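Local coordinates for UDP-N-acetylglucosamine 4,6-dehydratase (Vibrio fischeri, PDB 3PVZ) that catalyses the NAD-dependent 4,6-dehydration of UDP-N-acetylglucosamine, at the interface of chains A and B. Coordinates in Å, arbitrary orientation; residue numbers count along the deposited sequence, not the author numbering. Chains: chain A/B, UDP-N-acetylglucosamine 4,6-dehydratase.

Contact 1: the interface of chains A and B. Residues chain A 216-217, 220; chain B 49, 75, 78-79.
The carboxylate oxygen OE2 of B:Glu75 accepts from two basic side chains of the other chain: A:Arg217 NH2 stands 2.9 Å from B:Glu75 OE2, and A:Lys220 NZ stands 2.8 Å from the same oxygen. The two donors are separated by lone pair, the arginine taking the syn side of OE2 and the lysine the anti side. The patch is a charged helix-to-helix contact between two copies of the dehydratase, set between B helix 70-84 and the end of A helix 210-219, with A:Lys220 in the loop just past it. A:Arg217 grips the carboxylate end-on. A:Arg217 NH1 reaches the syn lone pair of the second oxygen, OE1 of B:Glu75, over a longer 3.3 Å, and both bonds are nearly straight. Guanidinium and carboxylate planes lie 11° apart, the signature of a bidentate salt bridge. The chain of B:Glu75 bends at chi2 (46°), turning its carboxylate to meet the arginine tip to tip, while A:Lys220 runs extended beyond CG, which carries NZ to the acids. There A:Lys220 NZ also bonds the carboxylate oxygen OD2 of B:Asp79 at 2.8 Å, arriving 52° out of that carboxylate's plane. One ammonium thus bridges acidic side chains one turn apart on the same helix, and the two acids would be expected to stabilise its positive charge. The lysine methylenes pass across B:Asp79 at about a right angle, with A:Lys220 CD 3.7 Å from B:Asp79 CG. A:Gln216 contributes packing: its amide plane stands steeply to the B:Glu75 carboxylate, and A:Gln216 CB lies 3.8 Å from B:Glu75 CD. B:Arg78 offers its aliphatic root, with B:Arg78 CB 3.9 Å from A:Arg217 NH1. The amide nitrogen NE2 of A:Gln216 rests 3.6 Å from the methylene CG of B:Glu75.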
# COMPACT_ATOMS: atom_id res chain seq x y z
N GLN A 216 -12.31 9.18 -6.40
CA GLN A 216 -12.31 7.99 -7.24
C GLN A 216 -13.64 7.85 -7.91
O GLN A 216 -13.72 7.65 -9.12
CB GLN A 216 -11.97 6.76 -6.40
CG GLN A 216 -10.58 6.80 -5.81
CD GLN A 216 -9.49 6.70 -6.86
OE1 GLN A 216 -8.82 7.69 -7.15
NE2 GLN A 216 -9.31 5.52 -7.44
N ARG A 217 -14.70 8.01 -7.12
CA ARG A 217 -16.04 7.95 -7.66
C ARG A 217 -16.20 8.96 -8.80
O ARG A 217 -16.70 8.62 -9.86
CB ARG A 217 -17.11 8.18 -6.58
CG ARG A 217 -17.09 7.23 -5.39
CD ARG A 217 -17.54 5.82 -5.67
NE ARG A 217 -16.65 5.05 -6.53
CZ ARG A 217 -15.41 4.64 -6.23
NH1 ARG A 217 -14.81 4.95 -5.07
NH2 ARG A 217 -14.76 3.91 -7.11
N LYS A 220 -14.39 7.81 -11.93
CA LYS A 220 -14.89 6.59 -12.54
C LYS A 220 -16.37 6.68 -12.89
O LYS A 220 -17.02 5.66 -13.08
CB LYS A 220 -14.62 5.40 -11.61
CG LYS A 220 -13.14 5.18 -11.32
CD LYS A 220 -12.88 4.02 -10.39
CE LYS A 220 -11.34 3.84 -10.17
NZ LYS A 220 -10.97 2.65 -9.29
N GLN B 49 -6.36 -5.29 -10.69
CA GLN B 49 -7.72 -4.79 -10.45
C GLN B 49 -8.57 -5.16 -11.67
O GLN B 49 -9.70 -5.59 -11.50
CB GLN B 49 -7.77 -3.26 -10.16
CG GLN B 49 -7.49 -2.89 -8.65
CD GLN B 49 -7.72 -1.41 -8.25
OE1 GLN B 49 -8.50 -0.69 -8.89
NE2 GLN B 49 -7.06 -0.95 -7.15
N GLU B 75 -10.08 0.53 -2.28
CA GLU B 75 -10.59 1.16 -3.48
C GLU B 75 -11.11 0.10 -4.49
O GLU B 75 -12.11 0.31 -5.14
CB GLU B 75 -9.52 2.02 -4.18
CG GLU B 75 -9.95 2.53 -5.61
CD GLU B 75 -11.38 3.09 -5.66
OE1 GLU B 75 -11.87 3.56 -4.61
OE2 GLU B 75 -12.02 3.06 -6.75
N ARG B 78 -14.56 -0.85 -3.18
CA ARG B 78 -15.43 0.25 -3.52
C ARG B 78 -15.77 0.23 -5.01
O ARG B 78 -16.93 0.35 -5.37
CB ARG B 78 -14.79 1.58 -3.14
CG ARG B 78 -14.80 1.82 -1.66
CD ARG B 78 -14.05 3.07 -1.28
NE ARG B 78 -14.00 3.23 0.18
CZ ARG B 78 -13.28 4.13 0.82
NH1 ARG B 78 -12.47 4.96 0.17
NH2 ARG B 78 -13.34 4.18 2.15
N ASP B 79 -14.76 0.09 -5.86
CA ASP B 79 -14.97 0.16 -7.33
C ASP B 79 -15.89 -0.99 -7.74
O ASP B 79 -16.79 -0.79 -8.52
CB ASP B 79 -13.60 0.10 -8.09
CG ASP B 79 -13.71 0.50 -9.60
OD1 ASP B 79 -14.80 0.65 -10.13
OD2 ASP B 79 -12.66 0.67 -10.26

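Contact 2: the interface of chains A and B. Residues chain A 132, 135, 365, 368, 370; chain B 101-102, 105-106, 108.
A:Phe132 lays one face of its ring on the backbone of B:Phe106, joining two copies of an extended short-chain dehydrogenase/reductase fold in a mostly apolar contact built around B helix 101-109. From its base, A:Phe132 CB lies 3.7 Å from the carbonyl O of B:Glu102. CG comes next, against CB and CA of B:Phe106. On one flank of the ring A:Phe132 CD1 faces the backbone N of B:Phe106 at 3.7 Å, and CE1 continues to the same nitrogen and to the carbonyl carbon of B:Ala105. On the other flank A:Phe132 CD2 and CE2 meet CD1 of B:Phe106, whose side chain crosses at about a right angle. The tip, CZ, returns to B:Phe106 CA, which sits over the ring centre, 3.7 Å from the A:Phe132 centroid, in a CH-pi contact. Alongside, the indole of A:Trp370 presents its benzo end: A:Trp370 CH2 is 3.5 Å from the methyl CB of B:Ala105. With CG of A:Trp370 between the backbone N and carbonyl carbon (chi1 62°), that end is turned toward B:Ala105. The selenomethionine A:Met135 sets its methyl CE over one indole face within chain A, while its CG packs on the methylene CG of B:Glu102. At the far edge B:Ile101 meets the guanidinium of A:Arg368, with B:Ile101 CD1 3.3 Å from A:Arg368 NH2 and CG2 over one face toward the rim. The near-eclipsed chi2 of B:Ile101 (-13°) makes the exact place of CD1 less certain. Second-shell support for the guanidinium comes from the end of A helix 351-367, where A:Arg368 NH1 donates to the A:Lys365 carbonyl O at 3.2 Å, bent to 146° at the hydrogen. No direct polar bond spans this patch; instead a water lies 2.6 Å from the carbonyl O of A:Arg368 and 3.1 Å from the carbonyl O of B:Ala105.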
# COMPACT_ATOMS: atom_id res chain seq x y z
N PHE A 132 -5.50 -13.43 9.39
CA PHE A 132 -4.22 -13.26 8.72
C PHE A 132 -3.92 -11.77 8.57
O PHE A 132 -2.85 -11.32 8.94
CB PHE A 132 -4.22 -14.03 7.41
CG PHE A 132 -4.89 -15.38 7.51
CD1 PHE A 132 -4.36 -16.36 8.34
CD2 PHE A 132 -6.08 -15.63 6.83
CE1 PHE A 132 -5.00 -17.61 8.47
CE2 PHE A 132 -6.71 -16.86 6.95
CZ PHE A 132 -6.15 -17.86 7.76
N MSE A 135 -3.12 -10.45 12.06
CA MSE A 135 -1.75 -10.73 12.50
C MSE A 135 -0.82 -9.74 11.83
O MSE A 135 0.07 -9.23 12.47
CB MSE A 135 -1.32 -12.15 12.16
CG MSE A 135 0.08 -12.53 12.54
SE MSE A 135 0.36 -12.41 14.43
CE MSE A 135 -0.19 -14.26 14.86
N LYS A 365 2.85 -17.89 15.40
CA LYS A 365 3.63 -17.88 14.16
C LYS A 365 4.42 -19.17 13.93
O LYS A 365 4.68 -19.54 12.79
CB LYS A 365 4.59 -16.70 14.14
CG LYS A 365 3.89 -15.36 13.94
CD LYS A 365 4.88 -14.28 14.00
CE LYS A 365 4.24 -12.91 14.02
NZ LYS A 365 5.27 -11.80 13.91
N ARG A 368 2.17 -21.92 12.71
CA ARG A 368 1.73 -21.62 11.34
C ARG A 368 0.23 -21.61 11.24
O ARG A 368 -0.32 -21.72 10.15
CB ARG A 368 2.31 -22.58 10.28
CG ARG A 368 3.81 -22.92 10.34
CD ARG A 368 4.71 -21.75 10.50
NE ARG A 368 5.46 -21.36 9.29
CZ ARG A 368 6.43 -20.44 9.30
NH1 ARG A 368 6.77 -19.85 10.45
NH2 ARG A 368 7.08 -20.12 8.17
N TRP A 370 -3.48 -20.13 13.60
CA TRP A 370 -4.08 -19.42 14.69
C TRP A 370 -5.48 -18.96 14.26
O TRP A 370 -5.80 -18.89 13.06
CB TRP A 370 -3.21 -18.23 15.11
CG TRP A 370 -3.02 -17.19 14.07
CD1 TRP A 370 -3.81 -16.14 13.85
CD2 TRP A 370 -1.93 -17.08 13.14
NE1 TRP A 370 -3.32 -15.37 12.83
CE2 TRP A 370 -2.16 -15.93 12.37
CE3 TRP A 370 -0.79 -17.84 12.89
CZ2 TRP A 370 -1.30 -15.52 11.36
CZ3 TRP A 370 0.06 -17.44 11.89
CH2 TRP A 370 -0.20 -16.28 11.12
N ILE B 101 4.82 -14.89 6.74
CA ILE B 101 4.23 -16.01 7.48
C ILE B 101 2.71 -15.89 7.49
O ILE B 101 2.05 -16.89 7.66
CB ILE B 101 4.69 -16.07 8.99
CG1 ILE B 101 6.19 -16.33 9.17
CG2 ILE B 101 3.96 -17.17 9.75
CD1 ILE B 101 6.98 -16.81 7.94
N GLU B 102 2.15 -14.68 7.36
CA GLU B 102 0.68 -14.50 7.45
C GLU B 102 0.01 -15.08 6.22
O GLU B 102 -1.07 -15.71 6.32
CB GLU B 102 0.28 -13.04 7.61
CG GLU B 102 0.71 -12.40 8.91
CD GLU B 102 2.06 -11.73 8.84
OE1 GLU B 102 2.86 -12.05 7.94
OE2 GLU B 102 2.33 -10.85 9.67
N ALA B 105 0.27 -18.91 6.41
CA ALA B 105 -0.86 -19.34 7.25
C ALA B 105 -2.19 -19.33 6.48
O ALA B 105 -2.94 -20.27 6.58
CB ALA B 105 -0.99 -18.47 8.48
N PHE B 106 -2.44 -18.26 5.75
CA PHE B 106 -3.62 -18.12 4.89
C PHE B 106 -3.76 -19.34 3.96
O PHE B 106 -4.80 -20.00 3.92
CB PHE B 106 -3.54 -16.77 4.10
CG PHE B 106 -4.46 -16.66 2.90
CD1 PHE B 106 -5.82 -16.46 3.06
CD2 PHE B 106 -3.96 -16.66 1.64
CE1 PHE B 106 -6.65 -16.33 1.96
CE2 PHE B 106 -4.77 -16.51 0.54
CZ PHE B 106 -6.12 -16.34 0.70
N LYS B 108 -2.17 -22.27 4.20
CA LYS B 108 -2.25 -23.52 4.92
C LYS B 108 -3.67 -23.74 5.40
O LYS B 108 -4.13 -24.86 5.39
CB LYS B 108 -1.28 -23.56 6.09
CG LYS B 108 -1.27 -24.87 6.81
CD LYS B 108 -0.44 -24.83 8.07
CE LYS B 108 -0.55 -26.13 8.85
NZ LYS B 108 -0.26 -25.92 10.30
O HOH W 1 -2.77 -21.78 9.23

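The C-alpha centres of contact 1 and contact 2 are about 29 Å apart, and they share no residue. On chain B they use different helices, 70-84 and 101-109; on chain A, contact 1 draws on helix 210-219 and the loop residue just after it, whereas contact 2 combines helix 131-154 with residues at and beyond the end of helix 351-367. Contact 1 is ionic, contact 2 chiefly apolar. Two-fold symmetry repeats each with the chains exchanged, consistent with a dimer, though the structure alone does not prove one. Both B helices lie near NAD-binding positions in sequence; whether pairing affects them the structure alone does not show.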